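Local coordinates for sulfite dehydrogenase (Paracoccus pantotrophus, PDB 2XTS) that oxidises protein-bound sulfane sulfur as the molybdenum-cofactor subunit of the sulfane dehydrogenase SoxCD, paired with a haem c cytochrome subunit, at the interface of chains A and C and the interface of chains A and B. Residues are numbered along the deposited sequence; one frame, centred on the assembly and turned at random. Chains: chain A/B, Sulfite dehydrogenase; chain C, Cytochrome.

Contact 1: the interface of chains A and C. Residues chain A 36, 59, 273-275, 278; chain C 192, 194-196.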
ATOM      1  N   HIS A  36       9.382  -9.549 -12.078  1.00  8.40           N
ATOM      2  CA  HIS A  36      10.407  -9.967 -11.098  1.00  8.67           C
ATOM      3  C   HIS A  36      10.126  -9.491  -9.671  1.00  8.32           C
ATOM      4  O   HIS A  36      10.788  -9.916  -8.736  1.00  9.23           O
ATOM      5  CB  HIS A  36      11.814  -9.473 -11.528  1.00  9.82           C
ATOM      6  CG  HIS A  36      11.880  -7.997 -11.737  1.00  8.83           C
ATOM      7  ND1 HIS A  36      11.227  -7.376 -12.781  1.00  9.60           N
ATOM      8  CD2 HIS A  36      12.425  -7.009 -10.985  1.00 10.01           C
ATOM      9  CE1 HIS A  36      11.409  -6.069 -12.686  1.00  9.97           C
ATOM     10  NE2 HIS A  36      12.124  -5.819 -11.603  1.00 10.74           N
ATOM     11  N   HIS A  59      14.622  -6.313  -2.548  1.00  6.55           N
ATOM     12  CA  HIS A  59      15.636  -5.744  -3.424  1.00  7.34           C
ATOM     13  C   HIS A  59      15.071  -4.700  -4.369  1.00  7.81           C
ATOM     14  O   HIS A  59      15.773  -3.791  -4.761  1.00  8.50           O
ATOM     15  CB  HIS A  59      16.303  -6.857  -4.213  1.00  7.58           C
ATOM     16  CG  HIS A  59      15.388  -7.555  -5.162  1.00  6.96           C
ATOM     17  ND1 HIS A  59      14.306  -8.285  -4.730  1.00  7.64           N
ATOM     18  CD2 HIS A  59      15.449  -7.715  -6.508  1.00  7.90           C
ATOM     19  CE1 HIS A  59      13.697  -8.815  -5.770  1.00  7.31           C
ATOM     20  NE2 HIS A  59      14.372  -8.493  -6.865  1.00  7.39           N
ATOM     21  N   PRO A 273      22.841  -8.430  -4.376  1.00  8.20           N
ATOM     22  CA  PRO A 273      23.113  -9.433  -5.421  1.00  7.66           C
ATOM     23  C   PRO A 273      22.123  -9.482  -6.587  1.00  8.01           C
ATOM     24  O   PRO A 273      22.532  -9.763  -7.704  1.00  9.14           O
ATOM     25  CB  PRO A 273      23.117 -10.751  -4.643  1.00  8.30           C
ATOM     26  CG  PRO A 273      23.635 -10.331  -3.280  1.00  8.75           C
ATOM     27  CD  PRO A 273      22.983  -8.987  -3.017  1.00  7.89           C
ATOM     28  N   GLN A 274      20.844  -9.220  -6.333  1.00  8.03           N
ATOM     29  CA  GLN A 274      19.837  -9.176  -7.382  1.00  8.14           C
ATOM     30  C   GLN A 274      19.776  -7.827  -8.079  1.00  7.43           C
ATOM     31  O   GLN A 274      18.965  -7.668  -8.982  1.00  8.20           O
ATOM     32  CB  GLN A 274      18.452  -9.454  -6.780  1.00  7.20           C
ATOM     33  CG  GLN A 274      18.250 -10.848  -6.206  1.00  6.43           C
ATOM     34  CD  GLN A 274      17.115 -10.867  -5.212  1.00  7.20           C
ATOM     35  OE1 GLN A 274      17.236 -10.300  -4.123  1.00  7.29           O
ATOM     36  NE2 GLN A 274      15.986 -11.495  -5.588  1.00  7.07           N
ATOM     37  N   VAL A 275      20.544  -6.840  -7.621  1.00  7.55           N
ATOM     38  CA  VAL A 275      20.533  -5.484  -8.156  1.00  8.06           C
ATOM     39  C   VAL A 275      21.986  -5.063  -8.439  1.00  8.37           C
ATOM     40  O   VAL A 275      22.581  -4.237  -7.734  1.00  9.38           O
ATOM     41  CB  VAL A 275      19.875  -4.480  -7.180  1.00  8.60           C
ATOM     42  CG1 VAL A 275      19.676  -3.117  -7.870  1.00 11.01           C
ATOM     43  CG2 VAL A 275      18.570  -5.000  -6.640  1.00  9.83           C
ATOM     44  N   ARG A 278      24.947  -1.922 -13.282  1.00 12.15           N
ATOM     45  CA  ARG A 278      25.180  -2.116 -14.717  1.00 12.85           C
ATOM     46  C   ARG A 278      25.474  -0.817 -15.440  1.00 13.53           C
ATOM     47  O   ARG A 278      25.758  -0.836 -16.632  1.00 14.68           O
ATOM     48  CB  ARG A 278      23.965  -2.771 -15.382  1.00 13.89           C
ATOM     49  CG  ARG A 278      23.592  -4.156 -14.884  1.00 16.22           C
ATOM     50  CD  ARG A 278      22.527  -4.706 -15.818  1.00 17.89           C
ATOM     51  NE  ARG A 278      22.273  -6.145 -15.710  1.00 20.94           N
ATOM     52  CZ  ARG A 278      21.261  -6.697 -15.040  1.00 21.81           C
ATOM     53  NH1 ARG A 278      20.405  -5.960 -14.336  1.00 21.39           N
ATOM     54  NH2 ARG A 278      21.119  -8.010 -15.059  1.00 24.07           N
TER
ATOM     55  N   PRO C 192      20.577 -14.897  -9.563  1.00 10.40           N
ATOM     56  CA  PRO C 192      19.581 -15.103  -8.507  1.00 10.32           C
ATOM     57  C   PRO C 192      18.166 -14.751  -8.985  1.00  9.59           C
ATOM     58  O   PRO C 192      17.951 -13.720  -9.632  1.00 10.28           O
ATOM     59  CB  PRO C 192      20.045 -14.158  -7.398  1.00 10.97           C
ATOM     60  CG  PRO C 192      21.572 -14.067  -7.616  1.00 11.32           C
ATOM     61  CD  PRO C 192      21.724 -14.097  -9.106  1.00 10.88           C
ATOM     62  N   GLY C 194      14.662 -13.376  -9.666  1.00  8.94           N
ATOM     63  CA  GLY C 194      14.113 -12.060  -9.426  1.00  8.59           C
ATOM     64  C   GLY C 194      15.061 -10.905  -9.641  1.00  8.23           C
ATOM     65  O   GLY C 194      14.729  -9.756  -9.340  1.00  8.46           O
ATOM     66  N   SER C 195      16.234 -11.206 -10.176  1.00  8.06           N
ATOM     67  CA  SER C 195      17.199 -10.149 -10.479  1.00  8.13           C
ATOM     68  C   SER C 195      16.598  -9.091 -11.405  1.00  8.79           C
ATOM     69  O   SER C 195      15.757  -9.377 -12.242  1.00  8.59           O
ATOM     70  CB  SER C 195      18.481 -10.739 -11.084  1.00  8.29           C
ATOM     71  OG  SER C 195      19.230 -11.453 -10.118  1.00  9.67           O
ATOM     72  N   MET C 196      17.042  -7.858 -11.229  1.00  8.62           N
ATOM     73  CA  MET C 196      16.511  -6.752 -11.999  1.00  9.69           C
ATOM     74  C   MET C 196      16.803  -6.937 -13.469  1.00 10.18           C
ATOM     75  O   MET C 196      17.918  -7.275 -13.836  1.00 11.08           O
ATOM     76  CB  MET C 196      17.187  -5.460 -11.566  1.00 10.43           C
ATOM     77  CG  MET C 196      16.961  -5.123 -10.127  1.00 11.81           C
ATOM     78  SD  MET C 196      15.244  -4.844  -9.649  1.00 15.85           S
ATOM     79  CE  MET C 196      14.989  -3.245 -10.411  1.00 18.32           C
TER
HETATM   80  O   HOH W   1      21.876 -10.625 -10.309  1.00 12.71           O
HETATM   81  O   HOH W   2      18.932  -9.704 -14.712  1.00 22.43           O

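Contact 2: the interface of chains A and B. Residues chain A 49, 52-54, 73, 75, 78-79; chain B 20-22.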
ATOM      1  N   PRO A  49       5.353 -27.485   1.461  1.00 11.24           N
ATOM      2  CA  PRO A  49       5.103 -26.102   1.049  1.00 10.61           C
ATOM      3  C   PRO A  49       3.910 -25.456   1.758  1.00 10.33           C
ATOM      4  O   PRO A  49       3.698 -24.256   1.598  1.00 10.67           O
ATOM      5  CB  PRO A  49       4.857 -26.235  -0.458  1.00 11.39           C
ATOM      6  CG  PRO A  49       4.339 -27.602  -0.615  1.00 12.95           C
ATOM      7  CD  PRO A  49       5.005 -28.460   0.411  1.00 12.38           C
ATOM      8  N   SER A  52       5.763 -23.499   5.589  1.00  7.43           N
ATOM      9  CA  SER A  52       6.866 -22.938   4.855  1.00  8.01           C
ATOM     10  C   SER A  52       6.749 -21.425   4.815  1.00  7.61           C
ATOM     11  O   SER A  52       5.920 -20.807   5.492  1.00  7.82           O
ATOM     12  CB  SER A  52       6.916 -23.559   3.448  1.00  9.35           C
ATOM     13  OG  SER A  52       8.124 -23.259   2.777  1.00 11.14           O
ATOM     14  N   ILE A  53       7.648 -20.866   4.013  1.00  7.78           N
ATOM     15  CA  ILE A  53       7.962 -19.453   3.973  1.00  8.48           C
ATOM     16  C   ILE A  53       8.152 -19.062   2.511  1.00  7.73           C
ATOM     17  O   ILE A  53       8.692 -19.833   1.713  1.00  8.42           O
ATOM     18  CB  ILE A  53       9.287 -19.204   4.754  1.00  9.35           C
ATOM     19  CG1 ILE A  53       9.662 -17.728   4.829  1.00  9.53           C
ATOM     20  CG2 ILE A  53      10.482 -20.039   4.202  1.00 10.35           C
ATOM     21  CD1 ILE A  53       8.778 -16.953   5.690  1.00 10.64           C
ATOM     22  N   ASN A  54       7.767 -17.831   2.165  1.00  7.05           N
ATOM     23  CA  ASN A  54       8.256 -17.215   0.937  1.00  7.48           C
ATOM     24  C   ASN A  54       8.790 -15.829   1.269  1.00  6.53           C
ATOM     25  O   ASN A  54       8.795 -15.447   2.446  1.00  7.78           O
ATOM     26  CB  ASN A  54       7.226 -17.270  -0.194  1.00  7.22           C
ATOM     27  CG  ASN A  54       5.999 -16.420   0.058  1.00  6.84           C
ATOM     28  OD1 ASN A  54       6.085 -15.379   0.702  1.00  7.68           O
ATOM     29  ND2 ASN A  54       4.853 -16.823  -0.516  1.00  9.28           N
ATOM     30  N   GLU A  73       4.662 -14.544   3.014  1.00  5.89           N
ATOM     31  CA  GLU A  73       3.754 -15.455   3.710  1.00  6.93           C
ATOM     32  C   GLU A  73       4.552 -16.429   4.526  1.00  6.87           C
ATOM     33  O   GLU A  73       5.556 -16.955   4.080  1.00  7.67           O
ATOM     34  CB  GLU A  73       3.011 -16.307   2.686  1.00  8.15           C
ATOM     35  CG  GLU A  73       2.134 -15.568   1.709  1.00  9.64           C
ATOM     36  CD  GLU A  73       1.639 -16.493   0.615  1.00  9.23           C
ATOM     37  OE1 GLU A  73       0.889 -17.457   0.890  1.00  9.84           O
ATOM     38  OE2 GLU A  73       2.001 -16.268  -0.541  1.00 11.59           O
ATOM     39  N   HIS A  75       3.155 -19.839   6.687  1.00  6.14           N
ATOM     40  CA  HIS A  75       2.060 -20.689   7.180  1.00  6.55           C
ATOM     41  C   HIS A  75       2.614 -21.960   7.786  1.00  6.33           C
ATOM     42  O   HIS A  75       3.724 -22.371   7.464  1.00  6.90           O
ATOM     43  CB  HIS A  75       1.114 -21.116   6.042  1.00  7.21           C
ATOM     44  CG  HIS A  75       0.746 -20.003   5.145  1.00  6.86           C
ATOM     45  ND1 HIS A  75       0.857 -20.022   3.764  1.00  9.66           N
ATOM     46  CD2 HIS A  75       0.326 -18.769   5.484  1.00  5.31           C
ATOM     47  CE1 HIS A  75       0.472 -18.843   3.294  1.00  5.92           C
ATOM     48  NE2 HIS A  75       0.138 -18.073   4.320  1.00  9.57           N
ATOM     49  N   GLY A  78      -0.922 -24.061   5.763  1.00  7.91           N
ATOM     50  CA  GLY A  78      -1.387 -23.374   4.551  1.00  7.99           C
ATOM     51  C   GLY A  78      -2.268 -22.158   4.836  1.00  7.68           C
ATOM     52  O   GLY A  78      -2.644 -21.890   5.971  1.00  8.45           O
ATOM     53  N   ALA A  79      -2.578 -21.417   3.781  1.00  8.26           N
ATOM     54  CA  ALA A  79      -3.397 -20.225   3.857  1.00  7.42           C
ATOM     55  C   ALA A  79      -4.847 -20.649   3.725  1.00  7.98           C
ATOM     56  O   ALA A  79      -5.255 -21.116   2.667  1.00  9.64           O
ATOM     57  CB  ALA A  79      -3.024 -19.264   2.729  1.00  8.10           C
TER
ATOM     58  N   GLU B  20      -3.886 -23.204   1.225  1.00  9.44           N
ATOM     59  CA  GLU B  20      -2.988 -23.121   0.070  1.00  9.67           C
ATOM     60  C   GLU B  20      -1.511 -23.001   0.489  1.00  9.26           C
ATOM     61  O   GLU B  20      -1.147 -22.447   1.540  1.00  9.30           O
ATOM     62  CB  GLU B  20      -3.352 -21.907  -0.778  1.00  9.94           C
ATOM     63  CG  GLU B  20      -4.698 -22.022  -1.480  1.00 11.40           C
ATOM     64  CD  GLU B  20      -4.907 -20.874  -2.453  1.00 13.50           C
ATOM     65  OE1 GLU B  20      -4.593 -21.019  -3.654  1.00 18.51           O
ATOM     66  OE2 GLU B  20      -5.351 -19.801  -2.012  1.00 16.94           O
ATOM     67  N   ALA B  21      -0.641 -23.489  -0.400  1.00 10.11           N
ATOM     68  CA  ALA B  21       0.801 -23.510  -0.186  1.00 10.39           C
ATOM     69  C   ALA B  21       1.398 -22.131  -0.414  1.00  9.65           C
ATOM     70  O   ALA B  21       0.772 -21.265  -1.044  1.00 10.22           O
ATOM     71  CB  ALA B  21       1.448 -24.529  -1.116  1.00 11.23           C
ATOM     72  N   VAL B  22       2.617 -21.928   0.090  1.00  9.86           N
ATOM     73  CA  VAL B  22       3.331 -20.654  -0.039  1.00 10.55           C
ATOM     74  C   VAL B  22       3.836 -20.401  -1.455  1.00 11.22           C
ATOM     75  O   VAL B  22       4.313 -19.303  -1.761  1.00 12.80           O
ATOM     76  CB  VAL B  22       4.521 -20.535   0.922  1.00 10.50           C
ATOM     77  CG1 VAL B  22       4.072 -20.587   2.391  1.00 11.07           C
ATOM     78  CG2 VAL B  22       5.566 -21.555   0.581  1.00 10.55           C
TER
HETATM   79  O   HOH W   3      -0.826 -19.021  -0.500  1.00 15.52           O

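Contact 1: the interface of chains A and C
C:Met196 fits between A:Val275 and A:His36, and its side chain and backbone do different work. This stretch of the cytochrome subunit, C:Pro192 to C:Met196, follows its final 3-10 helix 178-180 and lies along loops of the molybdenum subunit, an example of a partner's tail held largely through its own backbone. The side chain leaves with CG beside the backbone N and anti to the carbonyl carbon (chi1 -61°), then bends at both later torsions. CG is thereby laid against CG2 of A:Val275, the two side chains running alongside in the same direction, and the thioether SD turns to the CD2-NE2 bond of the A:His36 imidazole, 3.8 Å from CD2. Nearer its backbone, the same histidine sets CB against the CA of C:Gly194.

A:Gln274 serves the tail twice. Its backbone O takes the N-H of C:Met196 at 3.0 Å, nearly in line with the C=O. Its side chain begins beside the backbone N and continues extended beyond CG, with CG against CB of C:Pro192 and the amide NE2 3.5 Å above the centre of the A:His59 ring. That imidazole in turn donates from NE2 to the O of C:Gly194 at 2.8 Å, from above the carbonyl plane.

C:Ser195 OG donates to C:Pro192 O at 2.6 Å, on a lone pair in the carbonyl plane, a bond within the tail that is likely to steady its bend; a water joins the same hydroxyl to A:Pro273 O. At the far end the guanidinium NH1 of A:Arg278 gives a hydrogen bond of 2.9 Å to C:Met196 O, while its NH2 reaches that oxygen through a second water.

Contact 2: the interface of chains A and B
An antiparallel beta bridge between A:Ala79 and B:Glu20 begins this part of the two-fold interface, where a loop segment from the N-terminal region of one molybdenum subunit lies across loops and the short strands 52-53 and 74-75 of the other. The bridge is reciprocal: A:Ala79 N donates to B:Glu20 O, and B:Glu20 N returns a bond to A:Ala79 O, each at 2.9 Å.

Further along, B:Val22 is the chief buried residue, gripped at both ends of its backbone. Its N-H points almost straight at A:Pro49 O (3.0 Å), and its O receives ND2 of A:Asn54 at 2.8 Å. The second bond is well formed, lying in the amide plane of the asparagine and on a lone pair of the valine carbonyl. A:Asn54 carries CG between its backbone N and carbonyl carbon (chi1 67°), which brings the amide in between the backbones of B:Val22 and A:Glu73: ND2 reaches across the interface, and OD1 takes the N-H of A:Glu73 at 2.8 Å. An alanine here would probably leave both B:Val22 O and the N-H of A:Glu73 without their mates and open a gap beside the valine.

The two valine methyls reach different neighbours as well as a shared one, A:Ser52. CG1, beside the backbone N, comes 3.5 Å from ND1 of A:His75, with the two side chains passing head to tail. CG2 packs on CB of A:Ser52 at 3.7 Å. A water bridges the carboxylate OE1 of A:Glu73 to B:Ala21 O, adding a polar tie between the subunits.

A:Glu73 and A:His75 flank A:Arg74 of the molybdenum oxide pocket, and A:His76 of a haem c pocket comes next. Pairing the subunits here may therefore also steady the segment that serves both cofactors.

Contact 1 and contact 2 lie about 23 Å apart, measured between the centres of their C-alpha atoms, and share no residue. Chain A is common to both and contributes segments close in sequence: A:His36 and A:His59 in contact 1 bracket the stretch from A:Pro49 to A:Asn54 in contact 2. One N-terminal region of the molybdenum subunit thus meets the cytochrome tail and the second molybdenum subunit, although contact 1 also draws on residues 273-275 and 278, and contact 2 on residues between 73 and 79. With each contact repeated in the other half, the assembly of two molybdenum and two cytochrome subunits is joined through separate surfaces.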